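Long-range contacts in vesicular integral-membrane protein VIP36 (Canis lupus familiaris, PDB 2DUO), which acts as a calcium-dependent intracellular lectin of the early secretory pathway, binding high-mannose glycans and helping to transport and sort the glycoproteins that carry them: residues A[25-30]-A[53-58]; A[79-84]-A[113-118]; A[89-94]-A[201-206]; A[117-122]-A[142-147]. All coordinates share one frame; numbering follows the deposited sequence.

Contact 1 of 4, residues A[25-30]-A[53-58]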
# COMPACT_ATOMS: atom_id res chain seq x y z
N PRO A 25 11.06 5.79 17.65
CA PRO A 25 10.05 5.13 16.82
C PRO A 25 10.47 5.26 15.37
O PRO A 25 11.17 6.21 15.02
CB PRO A 25 8.76 5.94 17.09
CG PRO A 25 9.07 6.80 18.29
CD PRO A 25 10.55 7.03 18.26
N LEU A 26 10.07 4.30 14.53
CA LEU A 26 10.41 4.37 13.11
C LEU A 26 9.23 4.80 12.23
O LEU A 26 9.39 4.90 11.02
CB LEU A 26 10.94 3.01 12.63
CG LEU A 26 12.22 2.58 13.35
CD1 LEU A 26 12.57 1.11 13.06
CD2 LEU A 26 13.35 3.51 12.97
N TRP A 27 8.07 5.02 12.86
CA TRP A 27 6.81 5.33 12.14
C TRP A 27 6.07 6.42 12.88
O TRP A 27 6.17 6.48 14.11
CB TRP A 27 5.94 4.07 12.01
CG TRP A 27 6.68 3.00 11.28
CD1 TRP A 27 7.61 2.15 11.81
CD2 TRP A 27 6.64 2.73 9.87
NE1 TRP A 27 8.14 1.35 10.82
CE2 TRP A 27 7.56 1.68 9.62
CE3 TRP A 27 5.88 3.25 8.80
CZ2 TRP A 27 7.75 1.13 8.34
CZ3 TRP A 27 6.07 2.73 7.53
CH2 TRP A 27 7.01 1.67 7.30
N ASP A 28 5.37 7.28 12.13
CA ASP A 28 4.40 8.25 12.69
C ASP A 28 3.01 7.68 12.44
O ASP A 28 2.77 7.07 11.39
CB ASP A 28 4.51 9.62 12.01
CG ASP A 28 5.81 10.31 12.29
OD1 ASP A 28 6.12 10.55 13.46
OD2 ASP A 28 6.53 10.60 11.32
N PHE A 29 2.13 7.80 13.43
CA PHE A 29 0.79 7.20 13.36
C PHE A 29 -0.22 8.34 13.27
O PHE A 29 -0.18 9.23 14.09
CB PHE A 29 0.50 6.29 14.58
CG PHE A 29 1.55 5.21 14.76
CD1 PHE A 29 2.80 5.52 15.32
CD2 PHE A 29 1.30 3.92 14.35
CE1 PHE A 29 3.78 4.54 15.45
CE2 PHE A 29 2.29 2.93 14.49
CZ PHE A 29 3.53 3.25 15.03
N GLN A 30 -1.10 8.31 12.28
CA GLN A 30 -1.93 9.46 11.97
C GLN A 30 -3.39 9.07 11.86
O GLN A 30 -3.71 7.93 11.52
CB GLN A 30 -1.42 10.13 10.67
CG GLN A 30 -2.17 11.41 10.23
CD GLN A 30 -3.52 11.10 9.61
OE1 GLN A 30 -3.69 10.06 9.00
NE2 GLN A 30 -4.49 12.01 9.78
N ILE A 53 -0.10 5.22 8.59
CA ILE A 53 1.17 5.05 9.24
C ILE A 53 2.22 5.43 8.19
O ILE A 53 2.10 5.00 7.03
CB ILE A 53 1.36 3.60 9.79
CG1 ILE A 53 2.56 3.55 10.73
CG2 ILE A 53 1.33 2.52 8.63
CD1 ILE A 53 3.16 2.15 10.98
N TRP A 54 3.18 6.27 8.59
CA TRP A 54 4.20 6.77 7.68
C TRP A 54 5.58 6.56 8.26
O TRP A 54 5.81 6.87 9.43
CB TRP A 54 3.97 8.26 7.35
CG TRP A 54 2.79 8.41 6.46
CD1 TRP A 54 1.49 8.64 6.83
CD2 TRP A 54 2.78 8.28 5.02
NE1 TRP A 54 0.68 8.68 5.72
CE2 TRP A 54 1.43 8.46 4.59
CE3 TRP A 54 3.78 8.03 4.05
CZ2 TRP A 54 1.06 8.41 3.22
CZ3 TRP A 54 3.41 7.97 2.70
CH2 TRP A 54 2.05 8.17 2.30
N ASN A 55 6.49 6.00 7.46
CA ASN A 55 7.89 5.77 7.88
C ASN A 55 8.49 7.14 8.21
O ASN A 55 8.32 8.12 7.46
CB ASN A 55 8.65 5.07 6.72
CG ASN A 55 9.96 4.38 7.15
OD1 ASN A 55 10.81 4.12 6.27
ND2 ASN A 55 10.14 4.07 8.44
N HIS A 56 9.17 7.22 9.35
CA HIS A 56 9.57 8.53 9.87
C HIS A 56 10.64 9.26 9.04
O HIS A 56 10.82 10.47 9.20
CB HIS A 56 9.93 8.46 11.37
CG HIS A 56 11.35 8.07 11.64
ND1 HIS A 56 11.95 6.96 11.07
CD2 HIS A 56 12.29 8.64 12.44
CE1 HIS A 56 13.20 6.87 11.51
NE2 HIS A 56 13.43 7.88 12.33
N GLN A 57 11.34 8.52 8.17
CA GLN A 57 12.38 9.06 7.27
C GLN A 57 12.20 8.55 5.82
O GLN A 57 11.61 7.48 5.62
CB GLN A 57 13.78 8.64 7.75
CG GLN A 57 14.22 9.22 9.10
CD GLN A 57 14.46 10.72 9.05
OE1 GLN A 57 15.44 11.19 8.46
NE2 GLN A 57 13.56 11.48 9.67
N PRO A 58 12.70 9.32 4.82
CA PRO A 58 12.62 8.89 3.41
C PRO A 58 13.53 7.70 3.13
O PRO A 58 14.49 7.44 3.88
CB PRO A 58 13.12 10.12 2.64
CG PRO A 58 13.10 11.26 3.61
CD PRO A 58 13.35 10.64 4.94
O HOH W 1 6.54 10.22 8.72
O HOH W 2 8.83 11.97 11.33

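Contact 2 of 4, residues A[79-84]-A[113-118]. With CA (calcium ion), chain C.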
# COMPACT_ATOMS: atom_id res chain seq x y z
N ASN A 79 -22.34 -7.63 0.89
CA ASN A 79 -21.25 -6.98 0.16
C ASN A 79 -20.82 -5.71 0.89
O ASN A 79 -19.98 -4.96 0.39
CB ASN A 79 -21.80 -6.61 -1.23
CG ASN A 79 -20.72 -6.18 -2.21
OD1 ASN A 79 -21.00 -5.46 -3.19
ND2 ASN A 79 -19.49 -6.64 -1.98
N LEU A 80 -21.40 -5.47 2.07
CA LEU A 80 -21.36 -4.16 2.71
C LEU A 80 -20.13 -3.94 3.61
O LEU A 80 -20.19 -4.04 4.85
CB LEU A 80 -22.67 -3.89 3.47
CG LEU A 80 -23.99 -3.88 2.68
CD1 LEU A 80 -25.15 -3.78 3.65
CD2 LEU A 80 -24.06 -2.75 1.65
N HIS A 81 -19.02 -3.63 2.95
CA HIS A 81 -17.74 -3.38 3.62
C HIS A 81 -16.92 -2.45 2.74
O HIS A 81 -17.22 -2.28 1.57
CB HIS A 81 -16.96 -4.68 3.83
CG HIS A 81 -16.72 -5.42 2.55
ND1 HIS A 81 -17.47 -6.51 2.17
CD2 HIS A 81 -15.86 -5.18 1.53
CE1 HIS A 81 -17.07 -6.93 0.99
NE2 HIS A 81 -16.10 -6.13 0.57
N GLY A 82 -15.89 -1.85 3.33
CA GLY A 82 -15.03 -0.93 2.60
C GLY A 82 -14.16 -0.16 3.55
O GLY A 82 -14.31 -0.29 4.77
N ASP A 83 -13.25 0.66 3.02
CA ASP A 83 -13.06 0.89 1.57
C ASP A 83 -11.87 0.08 1.03
O ASP A 83 -11.85 -0.33 -0.15
CB ASP A 83 -12.76 2.38 1.29
CG ASP A 83 -13.89 3.33 1.77
OD1 ASP A 83 -13.58 4.45 2.23
OD2 ASP A 83 -15.08 2.97 1.68
N GLY A 84 -10.88 -0.12 1.90
CA GLY A 84 -9.68 -0.84 1.51
C GLY A 84 -8.42 -0.20 2.08
O GLY A 84 -8.48 0.75 2.86
N LEU A 113 -5.48 -1.85 -2.33
CA LEU A 113 -6.19 -3.07 -2.01
C LEU A 113 -7.63 -2.68 -1.78
O LEU A 113 -8.01 -2.37 -0.65
CB LEU A 113 -5.59 -3.69 -0.75
CG LEU A 113 -4.19 -4.30 -0.93
CD1 LEU A 113 -3.08 -3.27 -0.83
CD2 LEU A 113 -4.02 -5.32 0.16
N ASP A 114 -8.42 -2.74 -2.85
CA ASP A 114 -9.75 -2.10 -2.90
C ASP A 114 -10.76 -3.20 -2.69
O ASP A 114 -10.84 -4.11 -3.51
CB ASP A 114 -9.94 -1.45 -4.28
CG ASP A 114 -11.28 -0.71 -4.40
OD1 ASP A 114 -11.45 0.06 -5.37
OD2 ASP A 114 -12.17 -0.91 -3.54
N THR A 115 -11.52 -3.13 -1.60
CA THR A 115 -12.41 -4.22 -1.25
C THR A 115 -13.83 -4.11 -1.80
O THR A 115 -14.56 -5.10 -1.77
CB THR A 115 -12.48 -4.43 0.27
OG1 THR A 115 -13.06 -3.27 0.86
CG2 THR A 115 -11.08 -4.70 0.85
N TYR A 116 -14.22 -2.94 -2.31
CA TYR A 116 -15.63 -2.69 -2.63
C TYR A 116 -15.86 -2.07 -4.01
O TYR A 116 -15.26 -1.05 -4.30
CB TYR A 116 -16.27 -1.79 -1.55
CG TYR A 116 -17.73 -1.50 -1.79
CD1 TYR A 116 -18.71 -2.43 -1.44
CD2 TYR A 116 -18.13 -0.29 -2.38
CE1 TYR A 116 -20.07 -2.17 -1.67
CE2 TYR A 116 -19.49 -0.00 -2.61
CZ TYR A 116 -20.45 -0.96 -2.25
OH TYR A 116 -21.79 -0.70 -2.46
N PRO A 117 -16.75 -2.68 -4.85
CA PRO A 117 -17.02 -2.08 -6.17
C PRO A 117 -17.92 -0.86 -6.04
O PRO A 117 -19.16 -0.98 -5.94
CB PRO A 117 -17.71 -3.21 -6.94
CG PRO A 117 -18.41 -4.05 -5.86
CD PRO A 117 -17.53 -3.92 -4.62
N ASN A 118 -17.31 0.32 -6.02
CA ASN A 118 -18.07 1.57 -6.03
C ASN A 118 -18.72 1.76 -7.39
O ASN A 118 -19.79 2.38 -7.49
CB ASN A 118 -17.18 2.76 -5.70
CG ASN A 118 -16.66 2.71 -4.28
OD1 ASN A 118 -15.65 2.07 -3.99
ND2 ASN A 118 -17.36 3.38 -3.37
CA CA C . -13.75 0.77 -4.37
O HOH W 3 -15.75 -7.26 -2.14
O HOH W 4 -13.70 1.00 -1.92
O HOH W 5 -12.63 2.93 -4.61

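Contact 3 of 4, residues A[89-94]-A[201-206]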
# COMPACT_ATOMS: atom_id res chain seq x y z
N TYR A 89 4.47 4.80 -1.78
CA TYR A 89 5.83 5.27 -1.83
C TYR A 89 5.78 6.65 -2.46
O TYR A 89 5.82 6.79 -3.68
CB TYR A 89 6.69 4.27 -2.64
CG TYR A 89 8.11 4.73 -2.83
CD1 TYR A 89 9.02 4.67 -1.78
CD2 TYR A 89 8.53 5.23 -4.05
CE1 TYR A 89 10.33 5.12 -1.95
CE2 TYR A 89 9.85 5.69 -4.23
CZ TYR A 89 10.73 5.61 -3.18
OH TYR A 89 12.03 6.09 -3.36
N THR A 90 5.66 7.69 -1.64
CA THR A 90 5.31 9.02 -2.14
C THR A 90 6.18 10.17 -1.65
O THR A 90 6.85 10.06 -0.62
CB THR A 90 3.81 9.37 -1.85
OG1 THR A 90 3.54 9.26 -0.45
CG2 THR A 90 2.88 8.42 -2.59
N ARG A 91 6.10 11.29 -2.36
CA ARG A 91 6.86 12.49 -1.99
C ARG A 91 6.45 12.99 -0.62
O ARG A 91 7.31 13.24 0.24
CB ARG A 91 6.65 13.59 -3.02
CG ARG A 91 7.62 14.79 -2.87
CD ARG A 91 7.18 15.95 -3.76
NE ARG A 91 5.92 16.55 -3.32
CZ ARG A 91 5.23 17.50 -3.99
NH1 ARG A 91 5.64 17.95 -5.17
NH2 ARG A 91 4.11 17.97 -3.49
N ASP A 92 5.15 13.13 -0.43
CA ASP A 92 4.55 13.69 0.78
C ASP A 92 4.06 12.57 1.68
O ASP A 92 3.97 11.43 1.24
CB ASP A 92 3.37 14.60 0.41
CG ASP A 92 3.78 15.77 -0.50
OD1 ASP A 92 4.98 16.17 -0.49
OD2 ASP A 92 2.92 16.27 -1.24
N ARG A 93 3.72 12.91 2.92
CA ARG A 93 3.28 11.91 3.90
C ARG A 93 2.29 12.54 4.88
O ARG A 93 2.14 13.76 4.92
CB ARG A 93 4.51 11.42 4.67
CG ARG A 93 5.40 12.58 5.13
CD ARG A 93 6.24 12.24 6.30
NE ARG A 93 7.11 13.35 6.64
CZ ARG A 93 8.05 13.32 7.57
NH1 ARG A 93 8.24 12.21 8.27
NH2 ARG A 93 8.79 14.39 7.80
N LEU A 94 1.62 11.70 5.66
CA LEU A 94 0.80 12.13 6.80
C LEU A 94 -0.50 12.93 6.51
O LEU A 94 -1.17 13.36 7.47
CB LEU A 94 1.68 12.86 7.84
CG LEU A 94 2.76 12.02 8.53
CD1 LEU A 94 3.78 12.92 9.26
CD2 LEU A 94 2.12 11.05 9.48
N THR A 201 14.39 8.21 -5.86
CA THR A 201 14.69 7.85 -4.48
C THR A 201 14.25 9.02 -3.62
O THR A 201 13.96 10.12 -4.14
CB THR A 201 16.22 7.67 -4.30
OG1 THR A 201 16.87 8.79 -4.90
CG2 THR A 201 16.70 6.39 -4.99
N GLY A 202 14.21 8.80 -2.31
CA GLY A 202 13.87 9.87 -1.35
C GLY A 202 12.39 10.09 -1.02
O GLY A 202 12.00 11.09 -0.41
N TYR A 203 11.56 9.13 -1.42
CA TYR A 203 10.15 9.14 -1.10
C TYR A 203 9.89 8.37 0.21
O TYR A 203 10.79 7.68 0.73
CB TYR A 203 9.38 8.55 -2.27
CG TYR A 203 9.04 9.54 -3.37
CD1 TYR A 203 9.63 10.81 -3.43
CD2 TYR A 203 8.13 9.20 -4.36
CE1 TYR A 203 9.29 11.72 -4.45
CE2 TYR A 203 7.83 10.08 -5.38
CZ TYR A 203 8.37 11.34 -5.40
OH TYR A 203 8.01 12.17 -6.42
N TYR A 204 8.67 8.48 0.75
CA TYR A 204 8.31 7.83 2.00
C TYR A 204 7.43 6.60 1.80
O TYR A 204 6.44 6.65 1.05
CB TYR A 204 7.51 8.77 2.92
CG TYR A 204 8.25 9.96 3.43
CD1 TYR A 204 8.19 11.17 2.75
CD2 TYR A 204 8.99 9.90 4.63
CE1 TYR A 204 8.85 12.30 3.23
CE2 TYR A 204 9.67 11.01 5.11
CZ TYR A 204 9.59 12.21 4.41
OH TYR A 204 10.24 13.32 4.88
N PHE A 205 7.76 5.52 2.50
CA PHE A 205 6.81 4.41 2.63
C PHE A 205 5.74 4.73 3.66
O PHE A 205 6.06 5.23 4.73
CB PHE A 205 7.49 3.08 3.02
CG PHE A 205 8.31 2.51 1.92
CD1 PHE A 205 7.68 1.87 0.83
CD2 PHE A 205 9.70 2.65 1.93
CE1 PHE A 205 8.46 1.32 -0.22
CE2 PHE A 205 10.48 2.12 0.87
CZ PHE A 205 9.84 1.48 -0.20
N GLY A 206 4.50 4.38 3.32
CA GLY A 206 3.37 4.54 4.22
C GLY A 206 2.28 3.55 3.87
O GLY A 206 2.31 2.90 2.81
O HOH W 6 9.95 13.17 -0.18

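Contact 4 of 4, residues A[117-122]-A[142-147]. With CA (calcium ion), chain C.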
# COMPACT_ATOMS: atom_id res chain seq x y z
N PRO A 117 -16.75 -2.68 -4.85
CA PRO A 117 -17.02 -2.08 -6.17
C PRO A 117 -17.92 -0.86 -6.04
O PRO A 117 -19.16 -0.98 -5.94
CB PRO A 117 -17.71 -3.21 -6.94
CG PRO A 117 -18.41 -4.05 -5.86
CD PRO A 117 -17.53 -3.92 -4.62
N ASN A 118 -17.31 0.32 -6.02
CA ASN A 118 -18.07 1.57 -6.03
C ASN A 118 -18.72 1.76 -7.39
O ASN A 118 -19.79 2.38 -7.49
CB ASN A 118 -17.18 2.76 -5.70
CG ASN A 118 -16.66 2.71 -4.28
OD1 ASN A 118 -15.65 2.07 -3.99
ND2 ASN A 118 -17.36 3.38 -3.37
N ASP A 119 -18.07 1.22 -8.41
CA ASP A 119 -18.47 1.42 -9.80
C ASP A 119 -19.64 0.50 -10.15
O ASP A 119 -19.47 -0.72 -10.23
CB ASP A 119 -17.25 1.18 -10.72
CG ASP A 119 -17.53 1.42 -12.20
OD1 ASP A 119 -18.66 1.79 -12.57
OD2 ASP A 119 -16.60 1.24 -13.01
N GLU A 120 -20.81 1.11 -10.37
CA GLU A 120 -22.04 0.38 -10.72
C GLU A 120 -21.96 -0.35 -12.07
O GLU A 120 -22.73 -1.28 -12.34
CB GLU A 120 -23.25 1.33 -10.68
CG GLU A 120 -23.70 1.69 -9.26
CD GLU A 120 -24.34 3.08 -9.16
OE1 GLU A 120 -25.51 3.17 -8.70
OE2 GLU A 120 -23.67 4.08 -9.53
N THR A 121 -21.05 0.09 -12.93
CA THR A 121 -20.86 -0.56 -14.22
C THR A 121 -19.45 -1.13 -14.32
O THR A 121 -18.89 -1.17 -15.42
CB THR A 121 -21.10 0.41 -15.41
OG1 THR A 121 -20.20 1.53 -15.30
CG2 THR A 121 -22.55 0.91 -15.45
N THR A 122 -18.88 -1.55 -13.20
CA THR A 122 -17.57 -2.21 -13.18
C THR A 122 -17.50 -3.46 -14.06
O THR A 122 -18.52 -4.12 -14.30
CB THR A 122 -17.06 -2.56 -11.75
OG1 THR A 122 -15.72 -3.07 -11.83
CG2 THR A 122 -17.94 -3.61 -11.06
N HIS A 142 -12.55 7.62 -6.81
CA HIS A 142 -13.01 6.61 -5.84
C HIS A 142 -14.36 6.02 -6.26
O HIS A 142 -14.58 4.79 -6.19
CB HIS A 142 -13.05 7.22 -4.44
CG HIS A 142 -13.64 6.31 -3.41
ND1 HIS A 142 -12.95 5.26 -2.86
CD2 HIS A 142 -14.87 6.28 -2.85
CE1 HIS A 142 -13.72 4.63 -1.99
NE2 HIS A 142 -14.90 5.23 -1.97
N SER A 143 -15.25 6.88 -6.74
CA SER A 143 -16.57 6.46 -7.22
C SER A 143 -16.53 5.41 -8.35
O SER A 143 -17.51 4.69 -8.54
CB SER A 143 -17.43 7.68 -7.62
OG SER A 143 -17.12 8.15 -8.91
N LYS A 144 -15.41 5.32 -9.07
CA LYS A 144 -15.24 4.38 -10.18
C LYS A 144 -14.07 3.41 -9.96
O LYS A 144 -13.53 2.84 -10.91
CB LYS A 144 -15.09 5.13 -11.52
CG LYS A 144 -16.29 6.04 -11.87
CD LYS A 144 -17.55 5.27 -12.27
CE LYS A 144 -17.42 4.62 -13.64
NZ LYS A 144 -18.71 3.98 -14.06
N ASP A 145 -13.73 3.22 -8.69
CA ASP A 145 -12.63 2.35 -8.28
C ASP A 145 -11.34 2.63 -9.07
O ASP A 145 -10.64 1.69 -9.47
CB ASP A 145 -13.05 0.88 -8.45
CG ASP A 145 -14.43 0.61 -7.84
OD1 ASP A 145 -15.34 0.20 -8.59
OD2 ASP A 145 -14.59 0.83 -6.62
N GLY A 146 -11.07 3.91 -9.32
CA GLY A 146 -9.86 4.32 -10.05
C GLY A 146 -9.71 3.77 -11.46
O GLY A 146 -8.59 3.68 -11.97
N ARG A 147 -10.83 3.43 -12.10
CA ARG A 147 -10.82 2.88 -13.47
C ARG A 147 -9.88 3.61 -14.43
O ARG A 147 -9.12 2.97 -15.20
CB ARG A 147 -12.25 2.92 -14.06
CG ARG A 147 -12.35 2.19 -15.39
CD ARG A 147 -13.57 2.66 -16.15
NE ARG A 147 -14.76 1.96 -15.68
CZ ARG A 147 -15.93 1.97 -16.30
NH1 ARG A 147 -16.07 2.65 -17.43
NH2 ARG A 147 -16.95 1.30 -15.79
CA CA C . -13.75 0.77 -4.37
O HOH W 7 -14.58 -0.54 -11.15
O HOH W 5 -12.63 2.93 -4.61
O HOH W 4 -13.70 1.00 -1.92

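Contact 1 of 4, residues A[25-30]-A[53-58]
Ile-53 crosses Trp-27 obliquely on one face of an antiparallel strand pair, its CD1 lying 3.5 Å from Trp-27 CB. With CG1 anti to the backbone N (chi1 -168°) and CD1 carried on in a nearly straight line, the isoleucine is long enough to touch Phe-29 on the same face as well, where CD1 comes within 3.7 Å of Phe-29 CE2. Farther out, the indole of Trp-27 presents a face to Asn-55: Asn-55 CB makes a CH-pi contact with the six-membered ring, 3.9 Å from its centroid, and the amide tilts 28° from the ring plane with ND2 above it. Trp-27 NE1 bonds to Ser-11 O, while Asn-55 OD1 bonds to His-10 ND1 and Asn-55 ND2 to Glu-9 O. This chain is the lectin domain, predicted to be lumenal, of a longer membrane protein; strand 27-31 is an outermost strand of the seven-stranded sheet in its jelly-roll sandwich, and 50-55 is its only sheet neighbour. Asp-28 and Trp-54 form the hydrogen-bonded pair, Asp-28 N donating to Trp-54 O over 2.8 Å. Leu-26 O gathers two donors, Asn-55 ND2 at 2.8 Å and His-56 N at 2.9 Å, and a weak third from His-56 ND1. Pro-25 O lies above one face of the His-56 ring, and His-56 CE1 meets Leu-26 CD2. On the face of Asp-28 and Trp-54, water 2 donates to Asp-28 OD2 (2.7 Å) and to His-56 O.

Contact 2 of 4, residues A[79-84]-A[113-118]
Asp-83 O is approached by three donors: Thr-115 N at 3.2 Å, water 4 at 2.9 Å, and perhaps the Thr-115 hydroxyl, whose bond is weak and unsettled. Water 4 is also a calcium ligand, so this carbonyl ties the loop 79-84 to the metal through one intermediate. The site is the calcium and carbohydrate centre of an L-type lectin; the Gly-82 to Asp-83 peptide is cis, as is the peptide before the corresponding aspartate in legume lectins. Asp-83 belongs to the carbohydrate-binding site, as do Tyr-116, Pro-117 and Asn-118. The 113-118 segment supplies most of the protein ligands. A chi1 of -178° swings the Asp-114 carboxylate to the ion, which it binds through both oxygens; OD2, 2.5 Å from the calcium ion, also accepts the N-H of Tyr-116 in an Asx turn. That turn probably helps bring Tyr-116 O and Asn-118 OD1 round to the ion, and Asp-145 completes the protein shell. A carboxylate suits the divalent cation, while the amide of Asn-118 adds a neutral oxygen. At Gly-84, paired with Asp-114, CA lies 3.1 Å from Leu-113 O, a closeness suited to a residue without a side chain. Tyr-116 stands against the other end of the loop, with Asn-79 O at the edge of its ring, 3.4 Å from CD1. His-81 suits the middle by offering a ring N-H: NE2 donates to Thr-115 O (3.0 Å), which lies near the ring plane, though NE2 stands well above the carbonyl plane of Thr-115.

Contact 3 of 4, residues A[89-94]-A[201-206]
Strands 84-90 and 204-210 run antiparallel here, Thr-90 and Tyr-204 forming a hydrogen-bonded pair with Tyr-204 N 2.8 Å from Thr-90 O and Thr-90 N 3.0 Å from Tyr-204 O. These are neighbouring central strands of the seven-stranded sheet in the lectin beta-sandwich. On the face of Tyr-89 and Phe-205, an aromatic cluster fills the space: Tyr-89 lies obliquely to Phe-205, its CD1 above that ring and 3.7 Å from CZ, and both rings meet Trp-64 of the opposing sheet. Large flat side chains suit this interior, and the Tyr-89 hydroxyl is satisfied by Pro-200 O. Tyr-203 CB lies over one face of the Tyr-89 ring, a CH-pi contact 3.5 Å from its centroid. The Tyr-203 ring lies against the backbone between Thr-90 and Arg-91, with Arg-91 N over its centre, and Arg-91 CB touches CE1. On the opposite face of the sheet, Tyr-204 supports Arg-93. The extended arginine lays its methylenes on the phenol ring, while the guanidinium, 13° from parallel, has Tyr-204 OH over one face. Arg-93 CD stands over the ring centre, 3.8 Å from the Tyr-204 centroid and 9° off the ring normal.

Contact 4 of 4, residues A[117-122]-A[142-147]
Asp-119 carries much of this contact; its CB, where the side chain starts, packs 3.0 Å from Asp-145 OD1. Beside the calcium ion of the L-type lectin site, loop 117-122 links strands 109-114 and 128-135, and loop 142-147 links 128-135 and 152-155. A chi1 of -178° extends the Asp-119 carboxylate from the main chain, and Lys-144, bent at chi2 and chi3, brings NZ to OD1 from above the carboxylate plane in a 2.6 Å salt bridge. OD1 also accepts from Thr-121 N, closing an Asx turn, and from Thr-121 OG1; three donors thus fix this oxygen. OD2 faces Arg-147, receiving NH2 on its syn lone pair at 2.8 Å and NE in a weak, longer bond. A carboxylate suits a place between two cations, which probably favour its ionised form. Asp-145 grips the backbone of 117-122: OD1 accepts Asp-119 N at 2.9 Å, while OD2 takes Asn-118 N on its syn lone pair and binds the metal. Water 7 links the aspartates, donating to Asp-119 OD2 and Asp-145 OD1. Asn-118 and His-142 both bind carbohydrate; Asn-118 OD1 lies over one face of the His-142 ring and 2.3 Å from the calcium ion.

How the contacts relate
Contacts 1 and 3 belong to the framework of the seven-stranded sheet; contacts 2 and 4 belong to the loops, and the strand end at 113-114, that hold calcium. The first two touch, since strands 50-55 and 204-210 are neighbours: Asn-55 N lies 2.9 Å from Phe-205 O. Both are partly buried and rely on strand pairing and aromatic side chains, though contact 1 is at the sheet's outer strand and contact 3 is central. Contacts 2 and 4 share Pro-117, Asn-118, the calcium ion and waters 4 and 5. Contact 2 is buried and contact 4 lies at the surface, where its salt bridges occur. Contacts 2 and 3 share strand 84-90, their centres about 25 Å apart.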